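Local coordinates for protein tryparedoxin (PDB 3S9F) that probably acts as a thioredoxin-fold disulfide reductase, shuttling electrons in the detoxification pathway of Leishmania major, at residues 140-152 and 156-165. Numbering follows the deposited sequence. Where two conformers were deposited one is given.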
# COMPACT_ATOMS: atom_id res chain seq x y z
N GLY A 140 3.92 9.21 10.76
CA GLY A 140 4.42 7.86 10.53
C GLY A 140 5.50 7.47 11.52
O GLY A 140 5.95 6.33 11.54
N ASP A 141 5.92 8.40 12.36
CA ASP A 141 7.02 8.13 13.29
C ASP A 141 6.64 7.08 14.33
O ASP A 141 5.54 7.11 14.85
CB ASP A 141 7.43 9.41 14.01
CG ASP A 141 8.14 10.38 13.09
OD1 ASP A 141 8.59 9.96 12.00
OD2 ASP A 141 8.26 11.57 13.48
N THR A 142 7.58 6.21 14.65
CA THR A 142 7.35 5.21 15.69
C THR A 142 7.22 5.88 17.06
O THR A 142 8.03 6.74 17.42
CB THR A 142 8.48 4.21 15.73
OG1 THR A 142 8.62 3.59 14.45
CG2 THR A 142 8.21 3.12 16.80
N VAL A 143 6.19 5.49 17.81
CA VAL A 143 5.96 6.01 19.14
C VAL A 143 6.45 4.99 20.17
O VAL A 143 7.17 5.34 21.11
CB VAL A 143 4.46 6.35 19.36
CG1 VAL A 143 4.14 6.62 20.84
CG2 VAL A 143 4.02 7.50 18.46
N THR A 144 6.08 3.72 19.96
CA THR A 144 6.39 2.65 20.91
C THR A 144 6.57 1.29 20.23
O THR A 144 5.81 0.93 19.32
CB THR A 144 5.31 2.59 22.04
OG1 THR A 144 5.64 1.56 22.97
CG2 THR A 144 3.89 2.36 21.46
N THR A 145 7.56 0.53 20.67
CA THR A 145 7.73 -0.85 20.20
C THR A 145 7.53 -1.86 21.35
O THR A 145 7.67 -3.06 21.14
CB THR A 145 9.10 -1.06 19.55
OG1 THR A 145 10.12 -0.84 20.53
CG2 THR A 145 9.29 -0.08 18.38
N ARG A 146 7.20 -1.36 22.54
CA ARG A 146 7.13 -2.18 23.75
C ARG A 146 5.72 -2.22 24.36
O ARG A 146 5.55 -2.55 25.54
CB ARG A 146 8.11 -1.61 24.79
CG ARG A 146 7.83 -0.10 25.09
CD ARG A 146 8.77 0.53 26.12
NE ARG A 146 8.16 0.60 27.45
CZ ARG A 146 7.83 1.73 28.08
NH1 ARG A 146 8.07 2.92 27.55
NH2 ARG A 146 7.28 1.66 29.29
N ALA A 147 4.72 -1.89 23.55
CA ALA A 147 3.38 -1.70 24.08
C ALA A 147 2.74 -3.01 24.57
O ALA A 147 1.91 -2.97 25.47
CB ALA A 147 2.50 -1.01 23.06
N ARG A 148 3.14 -4.15 24.01
CA ARG A 148 2.63 -5.47 24.50
C ARG A 148 3.00 -5.63 25.98
O ARG A 148 2.11 -5.86 26.81
CB ARG A 148 3.15 -6.64 23.65
CG ARG A 148 2.65 -8.03 24.10
CD ARG A 148 3.38 -8.50 25.36
NE ARG A 148 2.94 -9.81 25.80
CZ ARG A 148 3.56 -10.94 25.47
NH1 ARG A 148 4.64 -10.90 24.71
NH2 ARG A 148 3.10 -12.11 25.90
N HIS A 149 4.28 -5.49 26.30
CA HIS A 149 4.69 -5.60 27.69
C HIS A 149 4.20 -4.43 28.55
O HIS A 149 3.71 -4.65 29.67
CB HIS A 149 6.19 -5.89 27.79
CG HIS A 149 6.54 -7.29 27.35
ND1 HIS A 149 6.03 -8.41 27.97
CD2 HIS A 149 7.33 -7.75 26.35
CE1 HIS A 149 6.48 -9.49 27.38
NE2 HIS A 149 7.27 -9.12 26.39
N ALA A 150 4.26 -3.21 28.01
CA ALA A 150 3.79 -2.03 28.75
C ALA A 150 2.32 -2.14 29.18
O ALA A 150 1.97 -1.85 30.33
CB ALA A 150 4.02 -0.77 27.92
N LEU A 151 1.46 -2.58 28.26
CA LEU A 151 0.04 -2.69 28.58
C LEU A 151 -0.23 -3.68 29.71
O LEU A 151 -1.05 -3.40 30.59
CB LEU A 151 -0.83 -2.97 27.35
CG LEU A 151 -2.30 -3.28 27.69
CD1 LEU A 151 -2.96 -2.06 28.30
CD2 LEU A 151 -3.08 -3.76 26.47
N THR A 152 0.46 -4.82 29.71
CA THR A 152 0.26 -5.80 30.78
C THR A 152 0.61 -5.24 32.16
O THR A 152 0.00 -5.60 33.16
CB THR A 152 1.02 -7.12 30.54
OG1 THR A 152 2.42 -6.92 30.80
CG2 THR A 152 0.83 -7.59 29.11
N MET A 156 -4.47 0.11 33.03
CA MET A 156 -5.31 1.30 32.98
C MET A 156 -4.90 2.29 31.90
O MET A 156 -5.65 3.21 31.60
CB MET A 156 -5.36 2.00 34.34
CG MET A 156 -5.85 1.13 35.48
SD MET A 156 -7.49 0.45 35.15
CE MET A 156 -7.13 -1.26 34.78
N GLY A 157 -3.70 2.11 31.35
CA GLY A 157 -3.18 3.00 30.29
C GLY A 157 -2.78 4.36 30.83
O GLY A 157 -2.78 5.36 30.11
N GLU A 158 -2.45 4.41 32.12
CA GLU A 158 -2.04 5.65 32.76
C GLU A 158 -0.75 6.20 32.15
O GLU A 158 -0.52 7.41 32.17
CB GLU A 158 -1.90 5.47 34.27
CG GLU A 158 -3.23 5.14 34.95
CD GLU A 158 -3.17 5.29 36.45
OE1 GLU A 158 -2.08 5.16 37.04
OE2 GLU A 158 -4.24 5.55 37.04
N GLN A 159 0.08 5.32 31.58
CA GLN A 159 1.31 5.75 30.92
C GLN A 159 1.28 5.63 29.39
O GLN A 159 2.32 5.74 28.74
CB GLN A 159 2.51 4.98 31.49
CG GLN A 159 2.73 5.23 32.96
CD GLN A 159 3.89 4.43 33.53
OE1 GLN A 159 4.93 4.27 32.89
NE2 GLN A 159 3.71 3.93 34.74
N PHE A 160 0.09 5.39 28.85
CA PHE A 160 -0.14 5.38 27.40
C PHE A 160 0.40 6.68 26.78
O PHE A 160 0.17 7.76 27.32
CB PHE A 160 -1.65 5.26 27.12
CG PHE A 160 -2.00 5.28 25.66
CD1 PHE A 160 -2.13 4.09 24.96
CD2 PHE A 160 -2.20 6.49 24.99
CE1 PHE A 160 -2.45 4.10 23.59
CE2 PHE A 160 -2.52 6.51 23.62
CZ PHE A 160 -2.64 5.30 22.93
N PRO A 161 1.06 6.60 25.60
CA PRO A 161 1.27 5.48 24.72
C PRO A 161 2.60 4.76 24.92
O PRO A 161 3.11 4.18 23.96
CB PRO A 161 1.25 6.15 23.33
CG PRO A 161 1.99 7.46 23.60
CD PRO A 161 1.58 7.86 25.02
N TRP A 162 3.17 4.79 26.12
CA TRP A 162 4.35 4.01 26.43
C TRP A 162 5.55 4.26 25.54
O TRP A 162 6.19 3.34 25.07
CB TRP A 162 3.99 2.52 26.43
CG TRP A 162 2.73 2.23 27.18
CD1 TRP A 162 2.52 2.39 28.52
CD2 TRP A 162 1.51 1.73 26.65
NE1 TRP A 162 1.26 2.03 28.84
CE2 TRP A 162 0.61 1.61 27.71
CE3 TRP A 162 1.09 1.36 25.38
CZ2 TRP A 162 -0.67 1.14 27.55
CZ3 TRP A 162 -0.18 0.91 25.21
CH2 TRP A 162 -1.04 0.80 26.29
N ARG A 163 5.88 5.52 25.35
CA ARG A 163 6.94 5.93 24.42
C ARG A 163 8.24 5.23 24.73
O ARG A 163 8.61 5.09 25.91
CB ARG A 163 7.17 7.44 24.51
CG ARG A 163 6.02 8.27 24.05
CD ARG A 163 6.46 9.70 23.74
NE ARG A 163 5.52 10.24 22.77
CZ ARG A 163 5.69 10.21 21.46
NH1 ARG A 163 6.81 9.72 20.92
NH2 ARG A 163 4.74 10.69 20.68
N ASP A 164 8.95 4.82 23.69
CA ASP A 164 10.26 4.19 23.84
C ASP A 164 11.26 5.14 24.46
O ASP A 164 11.15 6.36 24.31
CB ASP A 164 10.78 3.71 22.49
CG ASP A 164 10.10 2.44 22.03
OD1 ASP A 164 9.15 1.99 22.69
OD2 ASP A 164 10.54 1.88 21.00
N GLU A 165 12.25 4.54 25.15
CA GLU A 165 13.33 5.23 25.88
C GLU A 165 12.83 6.24 26.91
O GLU A 165 11.98 5.91 27.74
CB GLU A 165 14.40 5.82 24.94
CG GLU A 165 13.95 6.98 24.04
CD GLU A 165 14.39 6.81 22.60
OE1 GLU A 165 15.58 7.03 22.31
OE2 GLU A 165 13.55 6.45 21.75
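Trp162 lies against Ala147, Ala150 and Leu151 where the C-terminal tail of this thioredoxin fold doubles back along the last helix and 142-144, an edge strand of the sheet. Its CB sits 3.6 Å from Ala150 CB and also lies over one face of the Arg146 guanidinium. With CG anti to the carbonyl carbon (chi1 -46°), the indole turns a face to the helix: CG is 3.3 Å from Ala150 CB, which makes a CH-pi contact over the five-membered ring, 22° off its normal, with CD1 close by. CE3 comes within 3.6 Å of Ala147 CB, with CZ3 next to it. Farthest out, CH2 and CZ2 meet CB and CD1 of Leu151, whose side chain also packs on helix 61-77. The opposite face is backed by Phe160 CA, and NE1 hydrogen-bonds to Asp154 OD2, which would help hold the ring's rotation.

On the main-chain side, Trp162 O accepts Thr144 OG1 at 2.8 Å, the hydroxyl approaching from above the carbonyl plane. Val143 and Thr144 form a classic beta bulge opposite Gly134; Val143 O takes Asp164 N at 3.2 Å, and Val143 CG1 packs on CG of Pro161, a residue preceded by a cis peptide bond. The Asp164 carboxylate grips Thr145 twice on its syn sides: OD1 receives the backbone N at 3.0 Å, and OD2 receives OG1 at 2.8 Å, 19° out of the carboxylate plane.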